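Local coordinates for putative ABC transporter amino acid-binding protein (Sinorhizobium meliloti, PDB 2Q88), which binds the compatible solute ectoine in the cleft between its two lobes, probably as the substrate-capturing component of an ABC transporter for osmoprotectants, at residues A[12-26]-A[71-83]. Residues are numbered along the deposited sequence; the frame is centred on the assembly and turned at random.
With CD (cadmium ion), chain E; 4CS ((4S)-2-methyl-1,4,5,6-tetrahydropyrimidine-4-carboxylic acid), chain F.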
loop_
_atom_site.group_PDB
_atom_site.type_symbol
_atom_site.label_atom_id
_atom_site.label_comp_id
_atom_site.label_asym_id
_atom_site.label_seq_id
_atom_site.Cartn_x
_atom_site.Cartn_y
_atom_site.Cartn_z
ATOM N N GLN A 12 23.996 11.330 -6.355
ATOM C CA GLN A 12 23.198 10.880 -7.492
ATOM C C GLN A 12 22.199 11.941 -7.937
ATOM O O GLN A 12 22.000 12.152 -9.128
ATOM C CB GLN A 12 22.421 9.623 -7.085
ATOM C CG GLN A 12 21.849 8.831 -8.232
ATOM C CD GLN A 12 21.574 7.404 -7.836
ATOM O OE1 GLN A 12 22.345 6.509 -8.182
ATOM N NE2 GLN A 12 20.504 7.186 -7.084
ATOM N N GLY A 13 21.541 12.570 -6.966
ATOM C CA GLY A 13 20.506 13.558 -7.231
ATOM C C GLY A 13 19.085 13.044 -7.075
ATOM O O GLY A 13 18.134 13.823 -7.176
ATOM N N PHE A 14 18.936 11.734 -6.865
ATOM C CA PHE A 14 17.610 11.100 -6.764
ATOM C C PHE A 14 17.646 9.768 -6.041
ATOM O O PHE A 14 18.682 9.101 -6.011
ATOM C CB PHE A 14 16.958 10.911 -8.157
ATOM C CG PHE A 14 17.728 10.001 -9.083
ATOM C CD1 PHE A 14 17.473 8.630 -9.107
ATOM C CD2 PHE A 14 18.705 10.515 -9.931
ATOM C CE1 PHE A 14 18.188 7.776 -9.953
ATOM C CE2 PHE A 14 19.422 9.679 -10.788
ATOM C CZ PHE A 14 19.166 8.303 -10.798
ATOM N N ALA A 15 16.495 9.400 -5.471
ATOM C CA ALA A 15 16.241 8.061 -4.949
ATOM C C ALA A 15 15.303 7.333 -5.897
ATOM O O ALA A 15 14.379 7.933 -6.444
ATOM C CB ALA A 15 15.599 8.145 -3.552
ATOM N N ARG A 16 15.545 6.043 -6.097
ATOM C CA ARG A 16 14.632 5.199 -6.864
ATOM C C ARG A 16 13.605 4.607 -5.909
ATOM O O ARG A 16 13.974 3.958 -4.926
ATOM C CB ARG A 16 15.376 4.064 -7.557
ATOM C CG ARG A 16 16.414 4.510 -8.560
ATOM C CD ARG A 16 17.255 3.369 -9.074
ATOM N NE ARG A 16 18.288 3.844 -9.985
ATOM C CZ ARG A 16 18.112 4.002 -11.285
ATOM N NH1 ARG A 16 16.934 3.718 -11.838
ATOM N NH2 ARG A 16 19.117 4.446 -12.040
ATOM N N ILE A 17 12.329 4.824 -6.199
ATOM C CA ILE A 17 11.249 4.329 -5.331
ATOM C C ILE A 17 10.348 3.354 -6.090
ATOM O O ILE A 17 10.173 3.469 -7.300
ATOM C CB ILE A 17 10.434 5.504 -4.692
ATOM C CG1 ILE A 17 9.724 6.352 -5.765
ATOM C CG2 ILE A 17 11.346 6.367 -3.776
ATOM C CD1 ILE A 17 8.837 7.506 -5.240
ATOM N N ALA A 18 9.775 2.393 -5.374
ATOM C CA ALA A 18 8.864 1.443 -5.987
ATOM C C ALA A 18 7.445 1.822 -5.597
ATOM O O ALA A 18 7.180 2.065 -4.416
ATOM C CB ALA A 18 9.193 0.034 -5.539
ATOM N N ILE A 19 6.557 1.894 -6.597
ATOM C CA ILE A 19 5.133 2.205 -6.410
ATOM C C ILE A 19 4.256 1.231 -7.212
ATOM O O ILE A 19 4.770 0.470 -8.024
ATOM C CB ILE A 19 4.820 3.652 -6.858
ATOM C CG1 ILE A 19 4.964 3.803 -8.380
ATOM C CG2 ILE A 19 5.696 4.658 -6.112
ATOM C CD1 ILE A 19 4.259 5.043 -8.933
ATOM N N ALA A 20 2.936 1.263 -7.001
ATOM C CA ALA A 20 2.037 0.361 -7.731
ATOM C C ALA A 20 0.988 1.045 -8.600
ATOM O O ALA A 20 0.320 0.368 -9.385
ATOM C CB ALA A 20 1.361 -0.611 -6.778
ATOM N N ASN A 21 0.833 2.362 -8.462
ATOM C CA ASN A 21 -0.249 3.112 -9.134
ATOM C C ASN A 21 -1.650 2.719 -8.612
ATOM O O ASN A 21 -2.443 2.095 -9.311
ATOM C CB ASN A 21 -0.164 2.985 -10.661
ATOM C CG ASN A 21 -0.955 4.062 -11.381
ATOM O OD1 ASN A 21 -1.322 5.084 -10.793
ATOM N ND2 ASN A 21 -1.222 3.840 -12.660
ATOM N N GLU A 22 -1.923 3.080 -7.365
ATOM C CA GLU A 22 -3.184 2.747 -6.693
ATOM C C GLU A 22 -3.606 3.946 -5.846
ATOM O O GLU A 22 -3.288 4.012 -4.658
ATOM C CB GLU A 22 -3.020 1.498 -5.818
ATOM C CG GLU A 22 -4.306 1.062 -5.104
ATOM C CD GLU A 22 -4.085 -0.058 -4.104
ATOM O OE1 GLU A 22 -3.440 -1.059 -4.485
ATOM O OE2 GLU A 22 -4.569 0.053 -2.941
ATOM N N PRO A 23 -4.275 4.925 -6.463
ATOM C CA PRO A 23 -4.722 6.109 -5.728
ATOM C C PRO A 23 -5.629 5.733 -4.545
ATOM O O PRO A 23 -6.441 4.814 -4.691
ATOM C CB PRO A 23 -5.510 6.919 -6.778
ATOM C CG PRO A 23 -5.059 6.416 -8.125
ATOM C CD PRO A 23 -4.599 4.989 -7.903
ATOM N N PRO A 24 -5.562 6.449 -3.418
ATOM C CA PRO A 24 -4.683 7.604 -3.192
ATOM C C PRO A 24 -3.314 7.318 -2.555
ATOM O O PRO A 24 -2.651 8.262 -2.103
ATOM C CB PRO A 24 -5.503 8.436 -2.208
ATOM C CG PRO A 24 -6.176 7.397 -1.346
ATOM C CD PRO A 24 -6.482 6.242 -2.287
ATOM N N PHE A 25 -2.893 6.056 -2.520
ATOM C CA PHE A 25 -1.562 5.704 -2.028
ATOM C C PHE A 25 -0.462 6.169 -2.990
ATOM O O PHE A 25 0.525 6.762 -2.557
ATOM C CB PHE A 25 -1.447 4.202 -1.802
ATOM C CG PHE A 25 -2.342 3.683 -0.707
ATOM C CD1 PHE A 25 -3.666 3.363 -0.967
ATOM C CD2 PHE A 25 -1.848 3.496 0.584
ATOM C CE1 PHE A 25 -4.505 2.865 0.053
ATOM C CE2 PHE A 25 -2.670 2.993 1.603
ATOM C CZ PHE A 25 -3.998 2.679 1.333
ATOM N N THR A 26 -0.643 5.886 -4.281
ATOM C CA THR A 26 0.319 6.260 -5.334
ATOM C C THR A 26 -0.481 6.575 -6.577
ATOM O O THR A 26 -1.548 6.002 -6.795
ATOM C CB THR A 26 1.295 5.109 -5.678
ATOM O OG1 THR A 26 0.546 3.941 -6.021
ATOM C CG2 THR A 26 2.142 4.675 -4.464
ATOM N N GLY A 71 18.565 -4.766 -4.735
ATOM C CA GLY A 71 19.216 -3.471 -4.889
ATOM C C GLY A 71 18.744 -2.676 -6.092
ATOM O O GLY A 71 19.416 -1.738 -6.516
ATOM N N ARG A 72 17.588 -3.029 -6.642
ATOM C CA ARG A 72 17.082 -2.333 -7.824
ATOM C C ARG A 72 16.465 -0.982 -7.487
ATOM O O ARG A 72 16.556 -0.042 -8.280
ATOM C CB ARG A 72 16.095 -3.197 -8.611
ATOM C CG ARG A 72 16.769 -4.336 -9.363
ATOM C CD ARG A 72 15.854 -5.079 -10.311
ATOM N NE ARG A 72 14.951 -6.001 -9.623
ATOM C CZ ARG A 72 15.236 -7.275 -9.354
ATOM N NH1 ARG A 72 16.412 -7.783 -9.699
ATOM N NH2 ARG A 72 14.343 -8.044 -8.735
ATOM N N HIS A 73 15.843 -0.889 -6.316
ATOM C CA HIS A 73 15.302 0.388 -5.849
ATOM C C HIS A 73 15.827 0.721 -4.460
ATOM O O HIS A 73 16.370 -0.149 -3.758
ATOM C CB HIS A 73 13.779 0.375 -5.911
ATOM C CG HIS A 73 13.254 -0.153 -7.211
ATOM N ND1 HIS A 73 12.676 -1.397 -7.330
ATOM C CD2 HIS A 73 13.292 0.367 -8.463
ATOM C CE1 HIS A 73 12.342 -1.607 -8.592
ATOM N NE2 HIS A 73 12.708 -0.553 -9.302
ATOM N N ASP A 74 15.674 1.982 -4.078
ATOM C CA ASP A 74 16.238 2.490 -2.825
ATOM C C ASP A 74 15.240 2.414 -1.676
ATOM O O ASP A 74 15.626 2.240 -0.524
ATOM C CB ASP A 74 16.723 3.922 -3.034
ATOM C CG ASP A 74 17.768 4.018 -4.139
ATOM O OD1 ASP A 74 18.719 3.210 -4.104
ATOM O OD2 ASP A 74 17.714 4.838 -5.091
ATOM N N ALA A 75 13.960 2.556 -2.002
ATOM C CA ALA A 75 12.890 2.483 -1.012
ATOM C C ALA A 75 11.624 1.973 -1.671
ATOM O O ALA A 75 11.438 2.162 -2.864
ATOM C CB ALA A 75 12.642 3.868 -0.402
ATOM N N ILE A 76 10.758 1.321 -0.898
ATOM C CA ILE A 76 9.398 1.021 -1.366
ATOM C C ILE A 76 8.491 2.059 -0.734
ATOM O O ILE A 76 8.422 2.142 0.479
ATOM C CB ILE A 76 8.964 -0.409 -0.933
ATOM C CG1 ILE A 76 9.855 -1.469 -1.579
ATOM C CG2 ILE A 76 7.518 -0.665 -1.304
ATOM C CD1 ILE A 76 9.763 -2.841 -0.872
ATOM N N THR A 77 7.810 2.868 -1.537
ATOM C CA THR A 77 6.941 3.901 -0.983
ATOM C C THR A 77 5.596 3.771 -1.675
ATOM O O THR A 77 5.269 4.536 -2.579
ATOM C CB THR A 77 7.539 5.297 -1.219
ATOM O OG1 THR A 77 7.732 5.478 -2.618
ATOM C CG2 THR A 77 8.955 5.396 -0.651
ATOM N N ALA A 78 4.813 2.793 -1.234
ATOM C CA ALA A 78 3.704 2.300 -2.036
ATOM C C ALA A 78 2.465 1.926 -1.231
ATOM O O ALA A 78 1.503 1.409 -1.793
ATOM C CB ALA A 78 4.173 1.101 -2.871
ATOM N N GLY A 79 2.482 2.190 0.072
ATOM C CA GLY A 79 1.433 1.681 0.945
ATOM C C GLY A 79 1.642 0.196 1.190
ATOM O O GLY A 79 0.674 -0.562 1.320
ATOM N N LEU A 80 2.905 -0.223 1.240
ATOM C CA LEU A 80 3.250 -1.625 1.525
ATOM C C LEU A 80 3.141 -1.881 3.026
ATOM O O LEU A 80 4.074 -1.610 3.799
ATOM C CB LEU A 80 4.643 -1.984 0.981
ATOM C CG LEU A 80 5.006 -3.477 0.996
ATOM C CD1 LEU A 80 4.306 -4.255 -0.120
ATOM C CD2 LEU A 80 6.508 -3.657 0.916
ATOM N N PHE A 81 1.979 -2.380 3.436
ATOM C CA PHE A 81 1.614 -2.469 4.839
ATOM C C PHE A 81 2.582 -3.336 5.643
ATOM O O PHE A 81 3.054 -4.366 5.150
ATOM C CB PHE A 81 0.198 -3.034 4.994
ATOM C CG PHE A 81 -0.891 -2.181 4.383
ATOM C CD1 PHE A 81 -0.962 -0.808 4.635
ATOM C CD2 PHE A 81 -1.912 -2.780 3.631
ATOM C CE1 PHE A 81 -2.004 -0.033 4.090
ATOM C CE2 PHE A 81 -2.953 -2.004 3.081
ATOM C CZ PHE A 81 -2.989 -0.639 3.319
ATOM N N MET A 82 2.862 -2.912 6.876
ATOM C CA MET A 82 3.769 -3.638 7.763
ATOM C C MET A 82 3.137 -4.907 8.282
ATOM O O MET A 82 1.988 -4.900 8.719
ATOM C CB MET A 82 4.171 -2.780 8.957
ATOM C CG MET A 82 4.869 -1.481 8.596
ATOM S SD MET A 82 5.672 -0.788 10.070
ATOM C CE MET A 82 5.786 0.914 9.568
ATOM N N LYS A 83 3.919 -5.983 8.247
ATOM C CA LYS A 83 3.530 -7.289 8.761
ATOM C C LYS A 83 4.795 -7.989 9.221
ATOM O O LYS A 83 5.858 -7.783 8.636
ATOM C CB LYS A 83 2.903 -8.146 7.661
ATOM C CG LYS A 83 1.609 -7.638 7.087
ATOM C CD LYS A 83 1.400 -8.213 5.697
ATOM C CE LYS A 83 0.995 -9.665 5.754
ATOM N NZ LYS A 83 0.682 -10.168 4.387
HETATM CD CD CD E . 13.341 0.067 -11.668
HETATM O O 4CS F . -0.127 -5.577 0.367
HETATM C C 4CS F . -0.282 -4.377 0.596
HETATM O OXT 4CS F . 0.553 -3.764 1.272
HETATM C CA 4CS F . -1.516 -3.655 0.072
HETATM C CB 4CS F . -1.911 -4.085 -1.328
HETATM C CAD 4CS F . -3.183 -3.346 -1.754
HETATM N NAG 4CS F . -2.966 -1.880 -1.638
HETATM C CAI 4CS F . -2.057 -1.348 -0.710
HETATM C CAA 4CS F . -1.837 0.171 -0.618
HETATM N N 4CS F . -1.312 -2.195 0.122
HETATM O O HOH W 1 19.741 4.488 -6.754
HETATM O O HOH W 2 14.778 1.926 -11.788
HETATM O O HOH W 3 0.552 1.756 -4.269
#
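R16 to A18 run parallel to A75 and I76, neighbouring strands of the parallel sheet in one lobe of this periplasmic-binding-protein fold, and both segments then continue into the ectoine cleft. Backbone bonds from A75 N to R16 O, A18 N to A75 O and T77 N to A18 O set the parallel register. At its start, the D74 carboxylate takes R16 N, apparently in place of a backbone carbonyl: with CG beside its own backbone N (chi1 -58°), OD2 meets R16 N on its anti side at 2.7 Å and a nearly straight 175°. R16 O also accepts from D74 N, while D74 OD1 forms a salt bridge with K5. H73 presents its ring edge to R16 CB, and NE2 in that ring binds a cadmium ion at 2.5 Å, a site shared with S57. Farther along, T77 crosses I17 at about a right angle, OG1 lying 3.4 Å from I17 CB; this buried hydroxyl has no polar partner in the model. In the cleft the F25 and F81 rings meet obliquely, planes 79° apart and CE2 of F25 4.0 Å from CE1 of F81. E22, extended beyond CG, accepts a hydrogen bond from ectoine NAG at OE2 (2.8 Å), and F81 N donates to the ligand carboxylate oxygen OXT. Ectoine's methyl carbon CAA sits over the centre of the F25 ring, 3.4 Å above its plane.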